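Local structure of DNA polymerase III subunit beta (Deinococcus radiodurans, 4TRT) at residues 125-130 against 205-210. The protein probably tethers DNA polymerases and other proteins to DNA as a ring-shaped sliding clamp, conferring processivity. Residues are numbered along the deposited sequence; the frame is centred on the assembly and turned at random.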
ATOM      1  N   ASP A 125       3.478 -12.071  38.187  1.00 65.38           N
ATOM      2  CA  ASP A 125       4.812 -12.575  38.538  1.00 65.37           C
ATOM      3  C   ASP A 125       5.901 -11.530  38.280  1.00 64.48           C
ATOM      4  O   ASP A 125       6.814 -11.374  39.085  1.00 67.50           O
ATOM      5  CB  ASP A 125       5.127 -13.871  37.780  1.00 64.34           C
ATOM      6  CG  ASP A 125       4.269 -15.040  38.240  1.00 66.31           C
ATOM      7  OD1 ASP A 125       4.083 -15.198  39.467  1.00 66.72           O
ATOM      8  OD2 ASP A 125       3.777 -15.798  37.373  1.00 63.59           O
ATOM      9  N   VAL A 126       5.806 -10.831  37.157  1.00 61.41           N
ATOM     10  CA  VAL A 126       6.690  -9.705  36.861  1.00 61.26           C
ATOM     11  C   VAL A 126       5.853  -8.563  36.323  1.00 59.88           C
ATOM     12  O   VAL A 126       4.770  -8.778  35.778  1.00 58.71           O
ATOM     13  CB  VAL A 126       7.755 -10.036  35.788  1.00 60.46           C
ATOM     14  CG1 VAL A 126       9.076  -9.348  36.113  1.00 63.38           C
ATOM     15  CG2 VAL A 126       7.962 -11.529  35.667  1.00 60.05           C
ATOM     16  N   SER A 127       6.373  -7.355  36.469  1.00 60.91           N
ATOM     17  CA  SER A 127       5.749  -6.151  35.947  1.00 62.90           C
ATOM     18  C   SER A 127       6.814  -5.298  35.260  1.00 62.72           C
ATOM     19  O   SER A 127       7.862  -5.038  35.834  1.00 65.19           O
ATOM     20  CB  SER A 127       5.101  -5.383  37.092  1.00 68.41           C
ATOM     21  OG  SER A 127       4.509  -4.179  36.645  1.00 71.96           O
ATOM     22  N   LEU A 128       6.566  -4.896  34.019  1.00 60.09           N
ATOM     23  CA  LEU A 128       7.452  -3.944  33.331  1.00 59.38           C
ATOM     24  C   LEU A 128       6.624  -2.949  32.525  1.00 59.33           C
ATOM     25  O   LEU A 128       5.398  -3.045  32.478  1.00 58.27           O
ATOM     26  CB  LEU A 128       8.463  -4.667  32.418  1.00 58.49           C
ATOM     27  CG  LEU A 128       7.933  -5.881  31.677  1.00 57.46           C
ATOM     28  CD1 LEU A 128       7.121  -5.409  30.485  1.00 58.34           C
ATOM     29  CD2 LEU A 128       9.060  -6.801  31.232  1.00 57.82           C
ATOM     30  N   ASP A 129       7.289  -1.983  31.904  1.00 57.01           N
ATOM     31  CA  ASP A 129       6.589  -1.044  31.035  1.00 56.66           C
ATOM     32  C   ASP A 129       6.435  -1.625  29.625  1.00 53.18           C
ATOM     33  O   ASP A 129       7.427  -1.958  28.978  1.00 48.77           O
ATOM     34  CB  ASP A 129       7.306   0.294  30.953  1.00 58.57           C
ATOM     35  CG  ASP A 129       6.521   1.306  30.143  1.00 61.12           C
ATOM     36  OD1 ASP A 129       5.640   1.985  30.719  1.00 63.94           O
ATOM     37  OD2 ASP A 129       6.763   1.396  28.928  1.00 60.13           O
ATOM     38  N   GLY A 130       5.189  -1.720  29.157  1.00 50.55           N
ATOM     39  CA  GLY A 130       4.895  -2.306  27.847  1.00 49.55           C
ATOM     40  C   GLY A 130       5.497  -1.576  26.658  1.00 48.82           C
ATOM     41  O   GLY A 130       5.889  -2.199  25.674  1.00 47.21           O
ATOM     42  N   ASP A 205       2.230   1.963  25.919  1.00 64.09           N
ATOM     43  CA  ASP A 205       2.818   2.577  27.112  1.00 65.43           C
ATOM     44  C   ASP A 205       1.974   2.255  28.343  1.00 64.43           C
ATOM     45  O   ASP A 205       0.743   2.228  28.278  1.00 64.35           O
ATOM     46  CB  ASP A 205       2.922   4.105  26.956  1.00 70.98           C
ATOM     47  CG  ASP A 205       4.065   4.533  26.056  1.00 71.40           C
ATOM     48  OD1 ASP A 205       4.942   3.698  25.746  1.00 73.28           O
ATOM     49  OD2 ASP A 205       4.096   5.718  25.665  1.00 75.95           O
ATOM     50  N   GLY A 206       2.643   2.015  29.463  1.00 62.41           N
ATOM     51  CA  GLY A 206       1.964   1.622  30.689  1.00 62.20           C
ATOM     52  C   GLY A 206       2.395   0.231  31.085  1.00 59.25           C
ATOM     53  O   GLY A 206       3.199  -0.395  30.403  1.00 55.92           O
ATOM     54  N   GLU A 207       1.825  -0.267  32.169  1.00 61.00           N
ATOM     55  CA  GLU A 207       2.270  -1.513  32.765  1.00 62.11           C
ATOM     56  C   GLU A 207       1.846  -2.758  31.974  1.00 59.14           C
ATOM     57  O   GLU A 207       0.700  -2.879  31.553  1.00 59.54           O
ATOM     58  CB  GLU A 207       1.740  -1.607  34.192  1.00 66.49           C
ATOM     59  CG  GLU A 207       2.229  -2.822  34.964  1.00 68.65           C
ATOM     60  CD  GLU A 207       1.779  -2.808  36.413  1.00 74.13           C
ATOM     61  OE1 GLU A 207       1.697  -1.702  36.992  1.00 77.53           O
ATOM     62  OE2 GLU A 207       1.515  -3.902  36.974  1.00 76.37           O
ATOM     63  N   ALA A 208       2.791  -3.678  31.796  1.00 55.85           N
ATOM     64  CA  ALA A 208       2.528  -4.992  31.244  1.00 52.39           C
ATOM     65  C   ALA A 208       2.921  -6.039  32.283  1.00 52.69           C
ATOM     66  O   ALA A 208       4.048  -6.029  32.776  1.00 56.50           O
ATOM     67  CB  ALA A 208       3.324  -5.185  29.973  1.00 49.05           C
ATOM     68  N   ARG A 209       2.001  -6.937  32.611  1.00 51.95           N
ATOM     69  CA  ARG A 209       2.219  -7.953  33.645  1.00 53.96           C
ATOM     70  C   ARG A 209       2.424  -9.335  33.031  1.00 50.86           C
ATOM     71  O   ARG A 209       1.677  -9.728  32.141  1.00 50.91           O
ATOM     72  CB  ARG A 209       1.022  -8.004  34.598  1.00 59.24           C
ATOM     73  CG  ARG A 209       1.000  -6.883  35.634  1.00 66.43           C
ATOM     74  CD  ARG A 209      -0.335  -6.725  36.366  1.00 71.77           C
ATOM     75  NE  ARG A 209      -1.501  -6.561  35.490  1.00 75.69           N
ATOM     76  CZ  ARG A 209      -1.869  -5.437  34.864  1.00 79.04           C
ATOM     77  NH1 ARG A 209      -1.156  -4.319  34.970  1.00 80.39           N
ATOM     78  NH2 ARG A 209      -2.966  -5.440  34.106  1.00 80.01           N
ATOM     79  N   PHE A 210       3.416 -10.074  33.520  1.00 48.31           N
ATOM     80  CA  PHE A 210       3.681 -11.447  33.072  1.00 47.55           C
ATOM     81  C   PHE A 210       3.153 -12.437  34.102  1.00 49.44           C
ATOM     82  O   PHE A 210       3.396 -12.281  35.304  1.00 48.87           O
ATOM     83  CB  PHE A 210       5.187 -11.710  32.940  1.00 47.75           C
ATOM     84  CG  PHE A 210       5.856 -11.041  31.771  1.00 46.18           C
ATOM     85  CD1 PHE A 210       5.197 -10.149  30.940  1.00 46.24           C
ATOM     86  CD2 PHE A 210       7.200 -11.305  31.524  1.00 46.62           C
ATOM     87  CE1 PHE A 210       5.859  -9.551  29.884  1.00 44.91           C
ATOM     88  CE2 PHE A 210       7.864 -10.710  30.471  1.00 44.83           C
ATOM     89  CZ  PHE A 210       7.190  -9.839  29.641  1.00 45.46           C
TER
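Gly206 meets Asp129 and Gly130 through both its backbone polar atoms: its N donates to Asp129 OD1 at 3.2 Å, from above the carboxylate plane, and its O accepts a 2.7 Å bond from Gly130 N. Although the CB of Asp129 points away from 205-210, CG lies anti to the backbone N (chi1 -175°), and the carboxylate comes back to Gly206; the other oxygen of Asp129, OD2, caps helix 130-140 at Glu132 N. An alanine in place of Asp129 would probably leave both Gly206 N and that helix N-terminus without their carboxylate acceptor. Glu207 OE2 comes within 3.0 Å of Ser127 OG and is salt-bridged to Arg209 NH1 through a weak 3.4 Å hydrogen bond, with Glu207 CD in the guanidinium plane at its edge. Ala208 pairs with Leu128 by two nearly straight backbone bonds (174° and 179°), while its CB packs 3.8 Å from Leu128 CD1. The other methyl, Leu128 CD2, touches Phe210 CZ at 3.9 Å; Leu133 of the helix contacts both side chains. Phe210 N donates to Val126 O, and Phe210 O accepts from Asp125 N at 2.9 Å and, weakly, from Val126 N. Asp125 and Val126 thus face one residue, a classic beta bulge in the antiparallel pairing of edge strand 126-129 with strand 207-212, within the central domain of the beta sliding clamp fold.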